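Local coordinates for protein peroxisomal acyl-coenzyme A oxidase 1 (Arabidopsis thaliana, PDB 1W07) that uses FAD to oxidise long- and medium-chain acyl-CoAs to 2-trans-enoyl-CoAs, passing electrons to oxygen to give hydrogen peroxide in peroxisomal beta-oxidation, at residues Val483-Ala495 / Ala522-Ile536. The protein carries 1 engineered substitution. Numbering follows the deposited sequence.
Sequences VLEAFEARALRMA and AAIAHCQLIVVSKFI
R490 lays its guanidinium over the methyl of A525, whose CB sits 3.3 Å from CZ above the centre of the plane. NH1 and NH2 both donate to Q528 OE1, at 2.8 and 3.0 Å, the oxygen lying in the guanidinium plane. The amide and guanidinium planes stand 34° apart. With CG anti to the backbone N, the arginine bends at chi2 (-111°), turning the guanidinium toward A525 and Q528; D570 forms a salt bridge with NH2. A leucine here would probably leave Q528 OE1 and the D570 carboxylate without their shared cationic partner. The helix axes of 483-495 and 522-536 run antiparallel and come within 8.5 Å, their directions 158° apart, in the C-terminal helical domain of acyl-CoA oxidases, away from the flavin. Alanines permit the close approach at A491 and A525; one water there joins F487 O, A525 O and R490 NH1, and another links A491 O to A522 O. V532 CG2 makes a CH-pi contact over one face of the F487 ring, 4.0 Å from its centroid. L529 CD1 rests against both F487 CB and E488 CG, 3.5 Å from the latter. L484 and I536 meet tip to tip, CG to CD1 at 3.8 Å.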
loop_
_atom_site.group_PDB
_atom_site.type_symbol
_atom_site.label_atom_id
_atom_site.label_comp_id
_atom_site.label_asym_id
_atom_site.label_seq_id
_atom_site.Cartn_x
_atom_site.Cartn_y
_atom_site.Cartn_z
ATOM N N VAL B 483 -13.360 -3.817 28.651
ATOM C CA VAL B 483 -12.518 -3.871 27.472
ATOM C C VAL B 483 -11.252 -4.660 27.767
ATOM O O VAL B 483 -10.909 -5.570 27.025
ATOM C CB VAL B 483 -12.159 -2.445 26.994
ATOM C CG1 VAL B 483 -11.137 -2.510 25.854
ATOM C CG2 VAL B 483 -13.424 -1.738 26.532
ATOM N N LEU B 484 -10.574 -4.325 28.858
ATOM C CA LEU B 484 -9.343 -5.014 29.217
ATOM C C LEU B 484 -9.557 -6.505 29.374
ATOM O O LEU B 484 -8.765 -7.308 28.876
ATOM C CB LEU B 484 -8.748 -4.440 30.506
ATOM C CG LEU B 484 -7.994 -3.118 30.380
ATOM C CD1 LEU B 484 -7.558 -2.638 31.752
ATOM C CD2 LEU B 484 -6.784 -3.313 29.482
ATOM N N GLU B 485 -10.626 -6.879 30.070
ATOM C CA GLU B 485 -10.937 -8.287 30.286
ATOM C C GLU B 485 -11.089 -8.999 28.951
ATOM O O GLU B 485 -10.544 -10.080 28.746
ATOM C CB GLU B 485 -12.228 -8.433 31.094
ATOM C CG GLU B 485 -12.649 -9.875 31.313
ATOM C CD GLU B 485 -13.982 -9.989 32.024
ATOM O OE1 GLU B 485 -14.988 -9.453 31.503
ATOM O OE2 GLU B 485 -14.025 -10.617 33.100
ATOM N N ALA B 486 -11.839 -8.387 28.045
ATOM C CA ALA B 486 -12.050 -8.970 26.727
ATOM C C ALA B 486 -10.736 -9.180 25.973
ATOM O O ALA B 486 -10.499 -10.264 25.437
ATOM C CB ALA B 486 -12.967 -8.088 25.915
ATOM N N PHE B 487 -9.883 -8.155 25.922
ATOM C CA PHE B 487 -8.600 -8.271 25.214
ATOM C C PHE B 487 -7.604 -9.216 25.894
ATOM O O PHE B 487 -6.853 -9.914 25.217
ATOM C CB PHE B 487 -7.949 -6.895 25.034
ATOM C CG PHE B 487 -8.454 -6.135 23.834
ATOM C CD1 PHE B 487 -9.733 -5.587 23.822
ATOM C CD2 PHE B 487 -7.654 -5.992 22.704
ATOM C CE1 PHE B 487 -10.210 -4.912 22.702
ATOM C CE2 PHE B 487 -8.116 -5.319 21.581
ATOM C CZ PHE B 487 -9.400 -4.779 21.580
ATOM N N GLU B 488 -7.585 -9.232 27.224
ATOM C CA GLU B 488 -6.668 -10.114 27.947
ATOM C C GLU B 488 -7.084 -11.562 27.718
ATOM O O GLU B 488 -6.254 -12.414 27.416
ATOM C CB GLU B 488 -6.664 -9.798 29.449
ATOM C CG GLU B 488 -6.171 -8.401 29.802
ATOM C CD GLU B 488 -6.156 -8.150 31.297
ATOM O OE1 GLU B 488 -6.995 -8.743 32.002
ATOM O OE2 GLU B 488 -5.323 -7.347 31.766
ATOM N N ALA B 489 -8.375 -11.833 27.847
ATOM C CA ALA B 489 -8.892 -13.180 27.628
ATOM C C ALA B 489 -8.617 -13.659 26.204
ATOM O O ALA B 489 -8.158 -14.779 25.986
ATOM C CB ALA B 489 -10.389 -13.211 27.896
ATOM N N ARG B 490 -8.903 -12.805 25.232
ATOM C CA ARG B 490 -8.683 -13.144 23.835
ATOM C C ARG B 490 -7.218 -13.491 23.544
ATOM O O ARG B 490 -6.927 -14.470 22.854
ATOM C CB ARG B 490 -9.157 -11.981 22.954
ATOM C CG ARG B 490 -8.747 -12.079 21.502
ATOM C CD ARG B 490 -7.729 -11.003 21.169
ATOM N NE ARG B 490 -7.405 -10.962 19.735
ATOM C CZ ARG B 490 -6.898 -9.890 19.132
ATOM N NH1 ARG B 490 -6.668 -8.781 19.832
ATOM N NH2 ARG B 490 -6.625 -9.920 17.840
ATOM N N ALA B 491 -6.301 -12.697 24.084
ATOM C CA ALA B 491 -4.871 -12.924 23.889
ATOM C C ALA B 491 -4.403 -14.187 24.609
ATOM O O ALA B 491 -3.732 -15.037 24.025
ATOM C CB ALA B 491 -4.083 -11.729 24.391
ATOM N N LEU B 492 -4.757 -14.300 25.886
ATOM C CA LEU B 492 -4.377 -15.457 26.690
ATOM C C LEU B 492 -4.927 -16.738 26.072
ATOM O O LEU B 492 -4.228 -17.740 25.982
ATOM C CB LEU B 492 -4.905 -15.306 28.121
ATOM C CG LEU B 492 -4.660 -16.484 29.080
ATOM C CD1 LEU B 492 -3.175 -16.777 29.192
ATOM C CD2 LEU B 492 -5.221 -16.136 30.443
ATOM N N ARG B 493 -6.187 -16.688 25.658
ATOM C CA ARG B 493 -6.846 -17.825 25.047
ATOM C C ARG B 493 -6.092 -18.306 23.807
ATOM O O ARG B 493 -5.846 -19.503 23.640
ATOM C CB ARG B 493 -8.280 -17.447 24.680
ATOM C CG ARG B 493 -8.998 -18.437 23.781
ATOM C CD ARG B 493 -9.275 -19.747 24.478
ATOM N NE ARG B 493 -10.704 -20.073 24.461
ATOM C CZ ARG B 493 -11.207 -21.224 24.891
ATOM N NH1 ARG B 493 -10.395 -22.153 25.376
ATOM N NH2 ARG B 493 -12.514 -21.440 24.849
ATOM N N MET B 494 -5.732 -17.370 22.937
ATOM C CA MET B 494 -4.999 -17.708 21.723
ATOM C C MET B 494 -3.630 -18.303 22.041
ATOM O O MET B 494 -3.203 -19.257 21.406
ATOM C CB MET B 494 -4.838 -16.461 20.832
ATOM C CG MET B 494 -6.158 -15.956 20.257
ATOM S SD MET B 494 -6.076 -14.364 19.384
ATOM C CE MET B 494 -5.526 -14.869 17.772
ATOM N N ALA B 495 -2.949 -17.737 23.027
ATOM C CA ALA B 495 -1.624 -18.217 23.414
ATOM C C ALA B 495 -1.699 -19.618 24.032
ATOM O O ALA B 495 -0.907 -20.500 23.685
ATOM C CB ALA B 495 -0.993 -17.260 24.392
ATOM N N ALA B 522 -1.340 -14.809 17.663
ATOM C CA ALA B 522 -1.409 -14.718 19.123
ATOM C C ALA B 522 -0.501 -13.602 19.640
ATOM O O ALA B 522 -0.847 -12.899 20.590
ATOM C CB ALA B 522 -1.006 -16.060 19.771
ATOM N N ALA B 523 0.667 -13.461 19.020
ATOM C CA ALA B 523 1.620 -12.431 19.411
ATOM C C ALA B 523 1.041 -11.053 19.087
ATOM O O ALA B 523 1.213 -10.100 19.847
ATOM C CB ALA B 523 2.953 -12.649 18.688
ATOM N N ILE B 524 0.350 -10.950 17.958
ATOM C CA ILE B 524 -0.281 -9.693 17.565
ATOM C C ILE B 524 -1.366 -9.324 18.562
ATOM O O ILE B 524 -1.475 -8.159 18.949
ATOM C CB ILE B 524 -0.895 -9.787 16.139
ATOM C CG1 ILE B 524 0.237 -9.702 15.103
ATOM C CG2 ILE B 524 -1.949 -8.684 15.932
ATOM C CD1 ILE B 524 -0.213 -10.014 13.708
ATOM N N ALA B 525 -2.168 -10.306 18.979
ATOM C CA ALA B 525 -3.240 -10.052 19.957
ATOM C C ALA B 525 -2.639 -9.544 21.267
ATOM O O ALA B 525 -3.196 -8.660 21.906
ATOM C CB ALA B 525 -4.076 -11.335 20.212
ATOM N N HIS B 526 -1.496 -10.096 21.661
ATOM C CA HIS B 526 -0.826 -9.662 22.879
ATOM C C HIS B 526 -0.392 -8.203 22.749
ATOM O O HIS B 526 -0.650 -7.389 23.628
ATOM C CB HIS B 526 0.396 -10.532 23.143
ATOM C CG HIS B 526 1.206 -10.083 24.320
ATOM N ND1 HIS B 526 0.766 -10.206 25.620
ATOM C CD2 HIS B 526 2.438 -9.527 24.391
ATOM C CE1 HIS B 526 1.692 -9.745 26.440
ATOM N NE2 HIS B 526 2.717 -9.330 25.720
ATOM N N CYS B 527 0.261 -7.865 21.641
ATOM C CA CYS B 527 0.703 -6.488 21.401
ATOM C C CYS B 527 -0.457 -5.498 21.365
ATOM O O CYS B 527 -0.308 -4.360 21.824
ATOM C CB CYS B 527 1.470 -6.391 20.089
ATOM S SG CYS B 527 2.978 -7.340 20.112
ATOM N N GLN B 528 -1.601 -5.911 20.814
ATOM C CA GLN B 528 -2.763 -5.022 20.743
ATOM C C GLN B 528 -3.289 -4.753 22.146
ATOM O O GLN B 528 -3.686 -3.631 22.464
ATOM C CB GLN B 528 -3.864 -5.631 19.858
ATOM C CG GLN B 528 -3.473 -5.701 18.377
ATOM C CD GLN B 528 -4.473 -6.458 17.516
ATOM O OE1 GLN B 528 -5.186 -7.344 17.994
ATOM N NE2 GLN B 528 -4.490 -6.148 16.223
ATOM N N LEU B 529 -3.299 -5.789 22.979
ATOM C CA LEU B 529 -3.748 -5.644 24.365
ATOM C C LEU B 529 -2.882 -4.575 25.034
ATOM O O LEU B 529 -3.392 -3.706 25.728
ATOM C CB LEU B 529 -3.592 -6.966 25.111
ATOM C CG LEU B 529 -3.645 -6.909 26.642
ATOM C CD1 LEU B 529 -5.008 -6.413 27.135
ATOM C CD2 LEU B 529 -3.349 -8.299 27.181
ATOM N N ILE B 530 -1.567 -4.646 24.817
ATOM C CA ILE B 530 -0.655 -3.669 25.403
ATOM C C ILE B 530 -1.023 -2.232 24.972
ATOM O O ILE B 530 -1.074 -1.315 25.801
ATOM C CB ILE B 530 0.802 -3.986 24.994
ATOM C CG1 ILE B 530 1.243 -5.321 25.620
ATOM C CG2 ILE B 530 1.725 -2.856 25.407
ATOM C CD1 ILE B 530 2.655 -5.782 25.225
ATOM N N VAL B 531 -1.273 -2.027 23.679
ATOM C CA VAL B 531 -1.616 -0.701 23.186
ATOM C C VAL B 531 -2.926 -0.239 23.829
ATOM O O VAL B 531 -3.045 0.894 24.297
ATOM C CB VAL B 531 -1.755 -0.709 21.634
ATOM C CG1 VAL B 531 -2.084 0.691 21.135
ATOM C CG2 VAL B 531 -0.459 -1.199 20.986
ATOM N N VAL B 532 -3.912 -1.120 23.870
ATOM C CA VAL B 532 -5.196 -0.765 24.459
ATOM C C VAL B 532 -5.065 -0.414 25.938
ATOM O O VAL B 532 -5.654 0.567 26.402
ATOM C CB VAL B 532 -6.225 -1.907 24.324
ATOM C CG1 VAL B 532 -7.509 -1.518 25.046
ATOM C CG2 VAL B 532 -6.517 -2.198 22.862
ATOM N N SER B 533 -4.291 -1.210 26.675
ATOM C CA SER B 533 -4.102 -0.992 28.107
ATOM C C SER B 533 -3.364 0.302 28.410
ATOM O O SER B 533 -3.645 0.950 29.411
ATOM C CB SER B 533 -3.367 -2.182 28.752
ATOM O OG SER B 533 -1.988 -2.166 28.424
ATOM N N LYS B 534 -2.417 0.680 27.555
ATOM C CA LYS B 534 -1.671 1.918 27.767
ATOM C C LYS B 534 -2.505 3.160 27.451
ATOM O O LYS B 534 -2.292 4.221 28.040
ATOM C CB LYS B 534 -0.389 1.929 26.941
ATOM C CG LYS B 534 0.523 0.774 27.274
ATOM C CD LYS B 534 0.865 0.780 28.749
ATOM C CE LYS B 534 1.551 -0.502 29.162
ATOM N NZ LYS B 534 1.895 -0.452 30.606
ATOM N N PHE B 535 -3.446 3.033 26.521
ATOM C CA PHE B 535 -4.337 4.140 26.178
ATOM C C PHE B 535 -5.301 4.348 27.352
ATOM O O PHE B 535 -5.547 5.475 27.772
ATOM C CB PHE B 535 -5.120 3.820 24.898
ATOM C CG PHE B 535 -5.598 5.034 24.149
ATOM C CD1 PHE B 535 -5.810 4.968 22.778
ATOM C CD2 PHE B 535 -5.821 6.243 24.806
ATOM C CE1 PHE B 535 -6.236 6.093 22.064
ATOM C CE2 PHE B 535 -6.247 7.373 24.105
ATOM C CZ PHE B 535 -6.454 7.295 22.726
ATOM N N ILE B 536 -5.851 3.254 27.877
ATOM C CA ILE B 536 -6.765 3.317 29.019
ATOM C C ILE B 536 -6.020 3.884 30.240
ATOM O O ILE B 536 -6.593 4.610 31.054
ATOM C CB ILE B 536 -7.319 1.905 29.364
ATOM C CG1 ILE B 536 -8.213 1.417 28.227
ATOM C CG2 ILE B 536 -8.069 1.934 30.697
ATOM C CD1 ILE B 536 -8.795 0.028 28.439
HETATM O O HOH W 1 -5.995 -8.887 22.719
HETATM O O HOH W 2 -1.466 -14.131 22.910
#